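Local coordinates for protein BA_2500 (Bacillus anthracis, PDB 4GUC) that is of unknown function but adopts a small, strand-rich domain of the DUF5065 family, placed in the E-set clan of immunoglobulin-like domains, at residues 49-54 and 75-80; 24-29 and 42-47; 56-61 and 98-103; 34-39 and 89-94. One frame throughout, in Å; residues are numbered along the deposited sequence. Where two conformers were deposited one is given.

Interaction 1. Residues 49-54 and 75-80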
loop_
_atom_site.group_PDB
_atom_site.type_symbol
_atom_site.label_atom_id
_atom_site.label_comp_id
_atom_site.label_asym_id
_atom_site.label_seq_id
_atom_site.Cartn_x
_atom_site.Cartn_y
_atom_site.Cartn_z
ATOM N N LYS A 49 -9.970 16.007 -8.485
ATOM C CA LYS A 49 -9.643 15.808 -9.894
ATOM C C LYS A 49 -9.102 14.416 -10.280
ATOM O O LYS A 49 -9.106 14.081 -11.448
ATOM C CB LYS A 49 -8.724 16.902 -10.423
ATOM C CG LYS A 49 -7.354 16.863 -9.906
ATOM C CD LYS A 49 -6.517 18.022 -10.514
ATOM C CE LYS A 49 -5.065 17.983 -10.035
ATOM N NZ LYS A 49 -4.326 16.731 -10.475
ATOM N N ASP A 50 -8.718 13.609 -9.295
ATOM C CA ASP A 50 -8.206 12.253 -9.492
ATOM C C ASP A 50 -8.800 11.308 -8.471
ATOM O O ASP A 50 -9.146 11.716 -7.370
ATOM C CB ASP A 50 -6.672 12.231 -9.310
ATOM C CG ASP A 50 -5.921 12.961 -10.405
ATOM O OD1 ASP A 50 -6.065 12.562 -11.577
ATOM O OD2 ASP A 50 -5.125 13.860 -10.070
ATOM N N THR A 51 -8.931 10.038 -8.814
ATOM C CA THR A 51 -9.419 8.980 -7.936
ATOM C C THR A 51 -8.213 8.125 -7.553
ATOM O O THR A 51 -7.401 7.779 -8.426
ATOM C CB THR A 51 -10.630 8.195 -8.564
ATOM O OG1 THR A 51 -11.794 9.060 -8.578
ATOM C CG2 THR A 51 -10.955 6.953 -7.736
ATOM N N GLY A 52 -8.022 7.810 -6.270
ATOM C CA GLY A 52 -6.864 7.010 -5.886
ATOM C C GLY A 52 -7.048 5.521 -5.957
ATOM O O GLY A 52 -8.149 4.995 -6.017
ATOM N N ILE A 53 -5.906 4.828 -5.992
ATOM C CA ILE A 53 -5.815 3.365 -5.987
ATOM C C ILE A 53 -4.750 3.044 -4.934
ATOM O O ILE A 53 -3.715 3.720 -4.860
ATOM C CB ILE A 53 -5.347 2.796 -7.352
ATOM C CG1 ILE A 53 -6.362 3.141 -8.468
ATOM C CG2 ILE A 53 -5.125 1.273 -7.276
ATOM C CD1 ILE A 53 -5.874 2.718 -9.839
ATOM N N VAL A 54 -4.992 2.006 -4.141
ATOM C CA VAL A 54 -4.032 1.579 -3.123
ATOM C C VAL A 54 -3.522 0.162 -3.412
ATOM O O VAL A 54 -4.291 -0.707 -3.820
ATOM C CB VAL A 54 -4.669 1.587 -1.708
ATOM C CG1 VAL A 54 -3.778 0.835 -0.672
ATOM C CG2 VAL A 54 -5.005 2.992 -1.282
ATOM N N ILE A 75 -6.222 -2.405 -4.605
ATOM C CA ILE A 75 -7.503 -2.100 -3.981
ATOM C C ILE A 75 -8.103 -0.816 -4.566
ATOM O O ILE A 75 -7.469 0.263 -4.586
ATOM C CB ILE A 75 -7.327 -1.884 -2.457
ATOM C CG1 ILE A 75 -6.436 -2.959 -1.807
ATOM C CG2 ILE A 75 -8.700 -1.793 -1.775
ATOM C CD1 ILE A 75 -6.172 -2.723 -0.285
ATOM N N TYR A 76 -9.331 -0.910 -5.062
ATOM C CA TYR A 76 -10.044 0.255 -5.598
ATOM C C TYR A 76 -10.923 0.891 -4.550
ATOM O O TYR A 76 -11.241 0.280 -3.545
ATOM C CB TYR A 76 -10.834 -0.108 -6.856
ATOM C CG TYR A 76 -9.917 -0.295 -8.045
ATOM C CD1 TYR A 76 -9.717 0.755 -8.934
ATOM C CD2 TYR A 76 -9.230 -1.467 -8.248
ATOM C CE1 TYR A 76 -8.880 0.627 -10.015
ATOM C CE2 TYR A 76 -8.367 -1.612 -9.345
ATOM C CZ TYR A 76 -8.202 -0.548 -10.210
ATOM O OH TYR A 76 -7.367 -0.646 -11.305
ATOM N N ASP A 77 -11.256 2.157 -4.760
ATOM C CA ASP A 77 -12.115 2.914 -3.865
ATOM C C ASP A 77 -13.520 2.306 -3.911
ATOM O O ASP A 77 -14.140 2.298 -4.973
ATOM C CB ASP A 77 -12.140 4.379 -4.332
ATOM C CG ASP A 77 -13.258 5.201 -3.719
ATOM O OD1 ASP A 77 -13.735 4.975 -2.604
ATOM O OD2 ASP A 77 -13.664 6.167 -4.409
ATOM N N SER A 78 -14.020 1.845 -2.771
ATOM C CA SER A 78 -15.348 1.234 -2.650
ATOM C C SER A 78 -16.317 2.069 -1.810
ATOM O O SER A 78 -17.354 1.559 -1.393
ATOM C CB SER A 78 -15.227 -0.182 -2.033
ATOM O OG SER A 78 -14.713 -0.171 -0.700
ATOM N N GLY A 79 -15.967 3.321 -1.551
ATOM C CA GLY A 79 -16.817 4.204 -0.764
ATOM C C GLY A 79 -17.707 5.051 -1.655
ATOM O O GLY A 79 -17.609 5.004 -2.873
ATOM N N LEU A 80 -18.602 5.821 -1.045
ATOM C CA LEU A 80 -19.486 6.723 -1.781
ATOM C C LEU A 80 -19.271 8.173 -1.379
ATOM O O LEU A 80 -19.975 9.063 -1.871
ATOM C CB LEU A 80 -20.945 6.337 -1.530
ATOM C CG LEU A 80 -21.366 4.958 -2.042
ATOM C CD1 LEU A 80 -22.816 4.679 -1.703
ATOM C CD2 LEU A 80 -21.130 4.872 -3.565
HETATM O O HOH W 1 -10.158 3.396 -7.138
#
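The carbonyl oxygen of Val54 takes the backbone N-H of Ile75 at 2.7 Å from N to O. The return bond, from Val54 N to Ile75 O, is longer at 3.1 Å but straighter, with an angle of 172° at the hydrogen. Together they make Val54 and Ile75 a hydrogen-bonded antiparallel pair. Their side chains share a face of the sheet, where Val54 CG1 meets Ile75 CD1 only at 4.3 Å; Phe87 of strand 84-90 touches both, with Thr89 on Ile75 and Met104 on Val54. The two segments are the open end of a beta hairpin built from strands 53-59 and 69-76, and here the strands begin to part. Where Asp77 N would next bond Gly52 O, a water is inserted between the two atoms, donating to Gly52 O at 2.8 Å and accepting from Asp77 N at 2.9 Å. On the other face Ile53 and Tyr76 stand side by side and point the same way. Each has its first gamma carbon beside the backbone N (chi1 -62° for Ile53 CG1, -74° for Tyr76 CG). Ile53 CD1 reaches Tyr76 CE1 at 3.7 Å, while the other branch, Ile53 CG2, lies 3.7 Å from Ile75 O. Beyond the strands, Asp77 OD1 closes an Asx turn by accepting Gly79 N at 3.0 Å, from above the carboxylate plane. Arg86 N binds the same oxygen, tying the departing chain to strand 84-90.

Interaction 2. Residues 24-29 and 42-47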
loop_
_atom_site.group_PDB
_atom_site.type_symbol
_atom_site.label_atom_id
_atom_site.label_comp_id
_atom_site.label_asym_id
_atom_site.label_seq_id
_atom_site.Cartn_x
_atom_site.Cartn_y
_atom_site.Cartn_z
ATOM N N ASP A 24 5.039 10.712 -0.230
ATOM C CA ASP A 24 4.609 11.420 0.962
ATOM C C ASP A 24 3.976 10.491 1.962
ATOM O O ASP A 24 3.086 9.723 1.646
ATOM C CB ASP A 24 3.584 12.503 0.634
ATOM C CG ASP A 24 4.199 13.789 0.099
ATOM O OD1 ASP A 24 5.429 13.896 -0.117
ATOM O OD2 ASP A 24 3.408 14.737 -0.071
ATOM N N PHE A 25 4.442 10.540 3.195
ATOM C CA PHE A 25 3.860 9.749 4.250
ATOM C C PHE A 25 2.546 10.368 4.714
ATOM O O PHE A 25 2.472 11.585 4.946
ATOM C CB PHE A 25 4.778 9.629 5.456
ATOM C CG PHE A 25 4.088 9.031 6.647
ATOM C CD1 PHE A 25 3.760 7.694 6.674
ATOM C CD2 PHE A 25 3.798 9.792 7.751
ATOM C CE1 PHE A 25 3.094 7.154 7.750
ATOM C CE2 PHE A 25 3.137 9.240 8.828
ATOM C CZ PHE A 25 2.804 7.908 8.823
ATOM N N ILE A 26 1.499 9.538 4.829
ATOM C CA ILE A 26 0.199 9.980 5.317
ATOM C C ILE A 26 -0.288 9.034 6.414
ATOM O O ILE A 26 -0.280 7.809 6.266
ATOM C CB ILE A 26 -0.834 10.265 4.222
ATOM C CG1 ILE A 26 -1.121 9.046 3.390
ATOM C CG2 ILE A 26 -0.363 11.468 3.373
ATOM C CD1 ILE A 26 -2.270 9.289 2.379
ATOM N N GLU A 27 -0.690 9.592 7.540
ATOM C CA GLU A 27 -1.129 8.770 8.682
ATOM C C GLU A 27 -2.347 7.908 8.453
ATOM O O GLU A 27 -2.458 6.827 9.057
ATOM C CB GLU A 27 -1.229 9.656 9.944
ATOM C CG GLU A 27 0.185 10.179 10.326
ATOM C CD GLU A 27 0.285 11.110 11.525
ATOM O OE1 GLU A 27 -0.675 11.154 12.335
ATOM O OE2 GLU A 27 1.371 11.776 11.645
ATOM N N GLU A 28 -3.206 8.306 7.512
ATOM C CA GLU A 28 -4.407 7.528 7.205
ATOM C C GLU A 28 -4.038 6.158 6.626
ATOM O O GLU A 28 -4.860 5.227 6.656
ATOM C CB GLU A 28 -5.365 8.269 6.253
ATOM C CG GLU A 28 -5.963 9.564 6.766
ATOM C CD GLU A 28 -4.973 10.713 6.927
ATOM O OE1 GLU A 28 -3.870 10.655 6.331
ATOM O OE2 GLU A 28 -5.319 11.697 7.631
ATOM N N LEU A 29 -2.834 6.035 6.047
ATOM C CA LEU A 29 -2.393 4.750 5.515
ATOM C C LEU A 29 -1.604 3.889 6.501
ATOM O O LEU A 29 -1.250 2.740 6.213
ATOM C CB LEU A 29 -1.532 4.906 4.261
ATOM C CG LEU A 29 -2.222 5.248 2.963
ATOM C CD1 LEU A 29 -1.208 5.626 1.868
ATOM C CD2 LEU A 29 -3.056 4.021 2.528
ATOM N N VAL A 42 -9.218 1.692 5.266
ATOM C CA VAL A 42 -8.842 3.094 5.408
ATOM C C VAL A 42 -9.685 4.044 4.575
ATOM O O VAL A 42 -10.135 3.690 3.491
ATOM C CB VAL A 42 -7.343 3.291 5.026
ATOM C CG1 VAL A 42 -6.452 2.347 5.890
ATOM C CG2 VAL A 42 -7.078 3.000 3.567
ATOM N N THR A 43 -9.865 5.270 5.065
ATOM C CA THR A 43 -10.607 6.332 4.347
ATOM C C THR A 43 -9.615 7.495 4.222
ATOM O O THR A 43 -9.072 7.950 5.239
ATOM C CB THR A 43 -11.907 6.755 5.029
ATOM O OG1 THR A 43 -12.810 5.646 5.010
ATOM C CG2 THR A 43 -12.562 7.936 4.276
ATOM N N ILE A 44 -9.441 8.020 3.015
ATOM C CA ILE A 44 -8.450 9.046 2.723
ATOM C C ILE A 44 -8.983 10.146 1.833
ATOM O O ILE A 44 -9.710 9.858 0.859
ATOM C CB ILE A 44 -7.296 8.350 1.901
ATOM C CG1 ILE A 44 -6.788 7.090 2.624
ATOM C CG2 ILE A 44 -6.171 9.318 1.654
ATOM C CD1 ILE A 44 -5.748 6.279 1.870
ATOM N N TYR A 45 -8.669 11.403 2.134
ATOM C CA TYR A 45 -9.059 12.507 1.264
ATOM C C TYR A 45 -8.260 12.404 -0.042
ATOM O O TYR A 45 -7.016 12.371 0.003
ATOM C CB TYR A 45 -8.795 13.866 1.911
ATOM C CG TYR A 45 -8.949 15.030 0.945
ATOM C CD1 TYR A 45 -10.211 15.397 0.453
ATOM C CD2 TYR A 45 -7.845 15.806 0.546
ATOM C CE1 TYR A 45 -10.377 16.426 -0.393
ATOM C CE2 TYR A 45 -8.015 16.867 -0.310
ATOM C CZ TYR A 45 -9.290 17.195 -0.773
ATOM O OH TYR A 45 -9.459 18.287 -1.628
ATOM N N THR A 46 -8.919 12.402 -1.194
ATOM C CA THR A 46 -8.233 12.269 -2.483
ATOM C C THR A 46 -8.431 13.421 -3.466
ATOM O O THR A 46 -7.987 13.387 -4.608
ATOM C CB THR A 46 -8.553 10.930 -3.094
ATOM O OG1 THR A 46 -9.963 10.721 -3.148
ATOM C CG2 THR A 46 -7.958 9.769 -2.258
ATOM N N GLY A 47 -9.107 14.471 -3.039
ATOM C CA GLY A 47 -9.243 15.644 -3.870
ATOM C C GLY A 47 -10.337 15.649 -4.909
ATOM O O GLY A 47 -11.103 14.718 -5.019
HETATM O O HOH W 2 -7.435 5.828 7.331
#
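Ile44 is the bump of this contact, and the hollow it fills is lined by Ile26, Glu28 and Leu29. The setting is a short 3-10 turn, residues 27-29, packed against strand 39-45, which pairs with strand 84-90 in a two-stranded antiparallel sheet. The turn is closed by Leu29 N bonding to Ile26 O, and this puts the side chains of Ile26, Glu28 and Leu29 round the isoleucine. Ile44 CD1 lies 3.6 Å from Leu29 CD2, the two side chains crossing at about a right angle. The other branch, Ile44 CG2, meets Ile26 CD1 at 4.0 Å, again with the chains at about a right angle. Ile26 carries its CG1 between N and the carbonyl carbon (chi1 60°), and from there CD1 continues toward Ile44 CG2. The side chain of Glu28 touches through CB and CG: Glu28 CB rests on Ile44 CG1 at 4.1 Å, and Glu28 CG lies 3.8 Å from Thr43 O. Met104 of strand 98-106 touches both Leu29 and Ile44, and Tyr111 touches Ile26, so the apolar cluster continues into the larger sheet. The polar side of the join runs through solvent. A water donates to Glu28 O at 2.7 Å and takes a weak bond from Thr43 N at 3.4 Å. Beside it, the same Glu28 O presses on a methyl, Val42 CG1, at 3.4 Å.

Interaction 3. Residues 56-61 and 98-103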
loop_
_atom_site.group_PDB
_atom_site.type_symbol
_atom_site.label_atom_id
_atom_site.label_comp_id
_atom_site.label_asym_id
_atom_site.label_seq_id
_atom_site.Cartn_x
_atom_site.Cartn_y
_atom_site.Cartn_z
ATOM N N ILE A 56 -0.980 -3.000 -1.769
ATOM C CA ILE A 56 -0.260 -3.578 -0.662
ATOM C C ILE A 56 0.909 -4.368 -1.294
ATOM O O ILE A 56 0.675 -5.262 -2.111
ATOM C CB ILE A 56 -1.107 -4.497 0.235
ATOM C CG1 ILE A 56 -2.266 -3.704 0.878
ATOM C CG2 ILE A 56 -0.219 -5.140 1.296
ATOM C CD1 ILE A 56 -3.165 -4.507 1.813
ATOM N N TYR A 57 2.135 -3.982 -0.960
ATOM C CA TYR A 57 3.328 -4.659 -1.420
ATOM C C TYR A 57 4.050 -5.329 -0.258
ATOM O O TYR A 57 4.055 -4.829 0.867
ATOM C CB TYR A 57 4.351 -3.665 -1.973
ATOM C CG TYR A 57 4.011 -2.864 -3.226
ATOM C CD1 TYR A 57 4.424 -3.299 -4.480
ATOM C CD2 TYR A 57 3.367 -1.637 -3.163
ATOM C CE1 TYR A 57 4.180 -2.553 -5.634
ATOM C CE2 TYR A 57 3.114 -0.894 -4.301
ATOM C CZ TYR A 57 3.538 -1.335 -5.532
ATOM O OH TYR A 57 3.286 -0.520 -6.602
ATOM N N GLN A 58 4.694 -6.462 -0.534
ATOM C CA GLN A 58 5.521 -7.130 0.436
ATOM C C GLN A 58 6.962 -6.628 0.203
ATOM O O GLN A 58 7.403 -6.434 -0.932
ATOM C CB GLN A 58 5.500 -8.650 0.237
ATOM C CG GLN A 58 6.308 -9.391 1.262
ATOM C CD GLN A 58 6.460 -10.865 0.937
ATOM O OE1 GLN A 58 7.458 -11.237 0.318
ATOM N NE2 GLN A 58 5.451 -11.654 1.208
ATOM N N LEU A 59 7.696 -6.395 1.287
ATOM C CA LEU A 59 9.089 -5.951 1.216
ATOM C C LEU A 59 9.957 -7.209 1.423
ATOM O O LEU A 59 9.976 -7.777 2.535
ATOM C CB LEU A 59 9.366 -4.871 2.285
ATOM C CG LEU A 59 10.808 -4.346 2.406
ATOM C CD1 LEU A 59 11.371 -3.875 1.111
ATOM C CD2 LEU A 59 10.898 -3.232 3.431
ATOM N N SER A 60 10.690 -7.626 0.390
ATOM C CA SER A 60 11.522 -8.799 0.496
ATOM C C SER A 60 12.525 -8.808 -0.626
ATOM O O SER A 60 12.324 -8.215 -1.681
ATOM C CB SER A 60 10.686 -10.071 0.526
ATOM O OG SER A 60 9.932 -10.237 -0.648
ATOM N N GLY A 61 13.628 -9.492 -0.383
ATOM C CA GLY A 61 14.678 -9.579 -1.370
ATOM C C GLY A 61 16.023 -9.242 -0.768
ATOM O O GLY A 61 16.144 -8.881 0.403
ATOM N N GLY A 98 5.358 -11.494 7.122
ATOM C CA GLY A 98 6.499 -10.688 6.710
ATOM C C GLY A 98 6.205 -9.214 6.847
ATOM O O GLY A 98 5.303 -8.832 7.600
ATOM N N THR A 99 6.976 -8.400 6.129
ATOM C CA THR A 99 6.870 -6.946 6.162
ATOM C C THR A 99 6.213 -6.455 4.888
ATOM O O THR A 99 6.540 -6.907 3.789
ATOM C CB THR A 99 8.254 -6.313 6.357
ATOM O OG1 THR A 99 8.813 -6.807 7.583
ATOM C CG2 THR A 99 8.199 -4.802 6.403
ATOM N N TYR A 100 5.268 -5.524 5.036
ATOM C CA TYR A 100 4.474 -4.966 3.928
ATOM C C TYR A 100 4.363 -3.468 3.993
ATOM O O TYR A 100 4.759 -2.881 4.995
ATOM C CB TYR A 100 3.067 -5.577 4.006
ATOM C CG TYR A 100 3.026 -7.064 3.703
ATOM C CD1 TYR A 100 3.352 -8.008 4.662
ATOM C CD2 TYR A 100 2.632 -7.520 2.450
ATOM C CE1 TYR A 100 3.333 -9.384 4.382
ATOM C CE2 TYR A 100 2.599 -8.881 2.163
ATOM C CZ TYR A 100 2.966 -9.813 3.131
ATOM O OH TYR A 100 2.915 -11.174 2.831
ATOM N N VAL A 101 3.839 -2.871 2.924
ATOM C CA VAL A 101 3.620 -1.424 2.896
ATOM C C VAL A 101 2.456 -1.118 1.998
ATOM O O VAL A 101 2.259 -1.790 0.982
ATOM C CB VAL A 101 4.874 -0.601 2.447
ATOM C CG1 VAL A 101 5.337 -0.970 1.060
ATOM C CG2 VAL A 101 4.629 0.922 2.571
ATOM N N ALA A 102 1.626 -0.145 2.396
ATOM C CA ALA A 102 0.489 0.292 1.601
ATOM C C ALA A 102 0.886 1.592 0.905
ATOM O O ALA A 102 1.385 2.536 1.544
ATOM C CB ALA A 102 -0.768 0.495 2.449
ATOM N N VAL A 103 0.652 1.637 -0.405
ATOM C CA VAL A 103 0.988 2.777 -1.236
ATOM C C VAL A 103 -0.231 3.225 -2.021
ATOM O O VAL A 103 -0.960 2.382 -2.545
ATOM C CB VAL A 103 2.119 2.401 -2.255
ATOM C CG1 VAL A 103 2.480 3.545 -3.182
ATOM C CG2 VAL A 103 3.355 1.897 -1.499
HETATM O O HOH W 3 8.681 -9.715 4.139
#
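Strands 53-59 and 98-106 are antiparallel neighbours in the large mixed sheet, and this contact is part of the ladder between them. Tyr57 and Val101 form a hydrogen-bonded pair: Tyr57 N donates to Val101 O at 2.9 Å, and Val101 N to Tyr57 O at 2.8 Å. Leu59 N adds a nearly straight bond to Thr99 O, also 2.8 Å. The return link, Thr99 N to Leu59 O, is made through a water. The distinctive side-chain pair is Gln58 with Tyr100. CG of Gln58 swings anti to the backbone N (chi1 -178°) and the chain runs out across the Tyr100 ring, Gln58 CG lying over one face toward the rim, 4.1 Å from the centroid. The amide stands nearly upright on the ring, 82° between planes, and Gln58 NE2 donates a hydrogen bond to Tyr100 OH at 3.0 Å, nearly in the amide plane. Ser60 OG donates to the other end of the amide, OE1, which fixes which way round it sits; the tyrosine hydroxyl also bonds Asn96 O. On the other face of the sheet, with Val101 and Leu59, the Tyr57 ring meets Val103 CG2, 3.9 Å from Tyr57 CD2, and its hydroxyl bonds Asp9. Helix 16-22 covers that face, with Tyr16 on Leu59 and Val101 and Leu19 on Val101 and Val103. On the Tyr100 face, Phe116 and Ile118 of strand 109-119 pack on the ring, and Tyr72 of strand 69-76 meets it edge-to-face.

Interaction 4. Residues 34-39 and 89-94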
loop_
_atom_site.group_PDB
_atom_site.type_symbol
_atom_site.label_atom_id
_atom_site.label_comp_id
_atom_site.label_asym_id
_atom_site.label_seq_id
_atom_site.Cartn_x
_atom_site.Cartn_y
_atom_site.Cartn_z
ATOM N N LEU A 34 -0.711 -6.109 11.375
ATOM C CA LEU A 34 -1.966 -6.856 11.172
ATOM C C LEU A 34 -1.739 -8.365 11.288
ATOM O O LEU A 34 -0.600 -8.845 11.146
ATOM C CB LEU A 34 -2.551 -6.514 9.786
ATOM C CG LEU A 34 -2.875 -5.033 9.515
ATOM C CD1 LEU A 34 -3.383 -4.809 8.102
ATOM C CD2 LEU A 34 -3.897 -4.557 10.535
ATOM N N LYS A 35 -2.803 -9.097 11.600
ATOM C CA LYS A 35 -2.766 -10.551 11.714
ATOM C C LYS A 35 -3.767 -11.156 10.744
ATOM O O LYS A 35 -4.723 -10.490 10.342
ATOM C CB LYS A 35 -3.139 -11.004 13.125
ATOM C CG LYS A 35 -2.093 -10.734 14.187
ATOM C CD LYS A 35 -2.620 -11.079 15.579
ATOM C CE LYS A 35 -3.061 -12.544 15.757
ATOM N NZ LYS A 35 -1.936 -13.500 16.044
ATOM N N HIS A 36 -3.526 -12.395 10.318
ATOM C CA HIS A 36 -4.481 -13.073 9.446
ATOM C C HIS A 36 -5.835 -13.019 10.158
ATOM O O HIS A 36 -5.916 -13.314 11.357
ATOM C CB HIS A 36 -4.119 -14.540 9.155
ATOM C CG HIS A 36 -2.837 -14.716 8.398
ATOM N ND1 HIS A 36 -1.970 -15.773 8.611
ATOM C CD2 HIS A 36 -2.239 -13.917 7.481
ATOM C CE1 HIS A 36 -0.935 -15.658 7.795
ATOM N NE2 HIS A 36 -1.055 -14.517 7.127
ATOM N N GLY A 37 -6.879 -12.624 9.433
ATOM C CA GLY A 37 -8.227 -12.507 9.994
ATOM C C GLY A 37 -8.620 -11.057 10.151
ATOM O O GLY A 37 -9.819 -10.754 10.264
ATOM N N ASP A 38 -7.629 -10.173 10.206
ATOM C CA ASP A 38 -7.892 -8.730 10.306
ATOM C C ASP A 38 -8.322 -8.197 8.933
ATOM O O ASP A 38 -8.294 -8.900 7.907
ATOM C CB ASP A 38 -6.650 -7.940 10.769
ATOM C CG ASP A 38 -6.276 -8.183 12.218
ATOM O OD1 ASP A 38 -7.086 -8.743 12.985
ATOM O OD2 ASP A 38 -5.158 -7.752 12.611
ATOM N N THR A 39 -8.725 -6.937 8.911
ATOM C CA THR A 39 -9.132 -6.305 7.673
ATOM C C THR A 39 -8.427 -4.970 7.548
ATOM O O THR A 39 -8.281 -4.249 8.517
ATOM C CB THR A 39 -10.669 -6.055 7.625
ATOM O OG1 THR A 39 -11.381 -7.317 7.688
ATOM C CG2 THR A 39 -11.098 -5.304 6.358
ATOM N N THR A 89 -9.716 -4.393 2.318
ATOM C CA THR A 89 -9.392 -5.724 1.820
ATOM C C THR A 89 -9.083 -6.638 3.023
ATOM O O THR A 89 -8.462 -6.188 3.982
ATOM C CB THR A 89 -8.228 -5.687 0.784
ATOM O OG1 THR A 89 -8.281 -6.831 -0.062
ATOM C CG2 THR A 89 -6.863 -5.610 1.448
ATOM N N PRO A 90 -9.514 -7.927 2.981
ATOM C CA PRO A 90 -9.227 -8.822 4.092
ATOM C C PRO A 90 -7.788 -9.318 4.124
ATOM O O PRO A 90 -7.191 -9.570 3.060
ATOM C CB PRO A 90 -10.156 -10.022 3.831
ATOM C CG PRO A 90 -10.375 -10.010 2.380
ATOM C CD PRO A 90 -10.330 -8.566 1.941
ATOM N N ILE A 91 -7.227 -9.448 5.328
ATOM C CA ILE A 91 -5.877 -9.993 5.466
ATOM C C ILE A 91 -6.044 -11.522 5.621
ATOM O O ILE A 91 -6.335 -12.049 6.715
ATOM C CB ILE A 91 -5.098 -9.375 6.631
ATOM C CG1 ILE A 91 -5.038 -7.856 6.477
ATOM C CG2 ILE A 91 -3.683 -9.960 6.704
ATOM C CD1 ILE A 91 -4.416 -7.364 5.203
ATOM N N THR A 92 -5.872 -12.216 4.504
ATOM C CA THR A 92 -6.000 -13.666 4.439
ATOM C C THR A 92 -4.624 -14.322 4.556
ATOM O O THR A 92 -3.608 -13.634 4.649
ATOM C CB THR A 92 -6.599 -14.073 3.080
ATOM O OG1 THR A 92 -5.665 -13.729 2.043
ATOM C CG2 THR A 92 -7.927 -13.358 2.839
ATOM N N LYS A 93 -4.590 -15.653 4.550
ATOM C CA LYS A 93 -3.333 -16.379 4.637
ATOM C C LYS A 93 -2.469 -16.237 3.391
ATOM O O LYS A 93 -1.285 -16.576 3.419
ATOM C CB LYS A 93 -3.564 -17.849 4.951
ATOM C CG LYS A 93 -4.071 -18.084 6.351
ATOM C CD LYS A 93 -4.214 -19.545 6.581
ATOM C CE LYS A 93 -4.677 -19.815 7.991
ATOM N NZ LYS A 93 -4.989 -21.212 8.236
ATOM N N ALA A 94 -3.047 -15.739 2.305
ATOM C CA ALA A 94 -2.300 -15.510 1.072
ATOM C C ALA A 94 -1.161 -14.499 1.347
ATOM O O ALA A 94 -0.179 -14.438 0.606
ATOM C CB ALA A 94 -3.238 -15.004 -0.018
#
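Chi1 of His36 (-64°) sets CG anti to the carbonyl carbon, and chi2 of 145° turns the imidazole so that a face meets Lys93. In Ile91 a chi1 of -56° likewise puts CG1 beside the backbone N, where Ile91 CG1 meets Leu34 CD1 at 3.8 Å; these two side chains cross at about a right angle. Lys93 lays its CA over the centre of the His36 ring, 3.9 Å from the centroid, a CH-pi contact, while Ile91 CG2 comes to the ring's edge. The carbonyl oxygen of Thr92 lies 3.2 Å from His36 CD2. The frame is a type II beta turn from Lys35 to Asp38, with glycine in its third position, where phi is positive. Gly37 N points at Ile91 O and bonds it at 2.8 Å, almost straight; Ile91 N returns a bond to Asp38 O of the same length. Asp38 OD2 accepts Lys35 N at 2.9 Å from above the carboxylate plane, bracing the turn from within. Thus the chain leaving strand 84-90 is stitched to the turn linking strands 34-35 and 39-45, while Ile118 backs both His36 and Ile91. Chemically, the imidazole is fixed from two directions: Lys93 on its face, and a bond from NE2 to the backbone oxygen of Tyr95. Since that oxygen can only accept, NE2 carries the hydrogen of this bond.

Overall arrangement
Interactions 1 and 3 both use strand 53-59 of the large mixed sheet, with strand 69-76 on one side of it and 98-106 on the other; their centres lie about 20 Å apart, on opposite sides of the chain's centre. Interactions 2 and 4 sit at the two-stranded sheet of 39-45 and 84-90, also about 20 Å apart. Along the chain, interaction 2 closes before 1 and 3 open, whereas interaction 4 encloses 1 and crosses 2 and 3. Side chains join the sheets: Thr89 CG2 touches both Ile75 CD1 of interaction 1 and Ile56 CD1 of interaction 3. Such packing between the two sheets is consistent with an immunoglobulin-like, E-set type of domain.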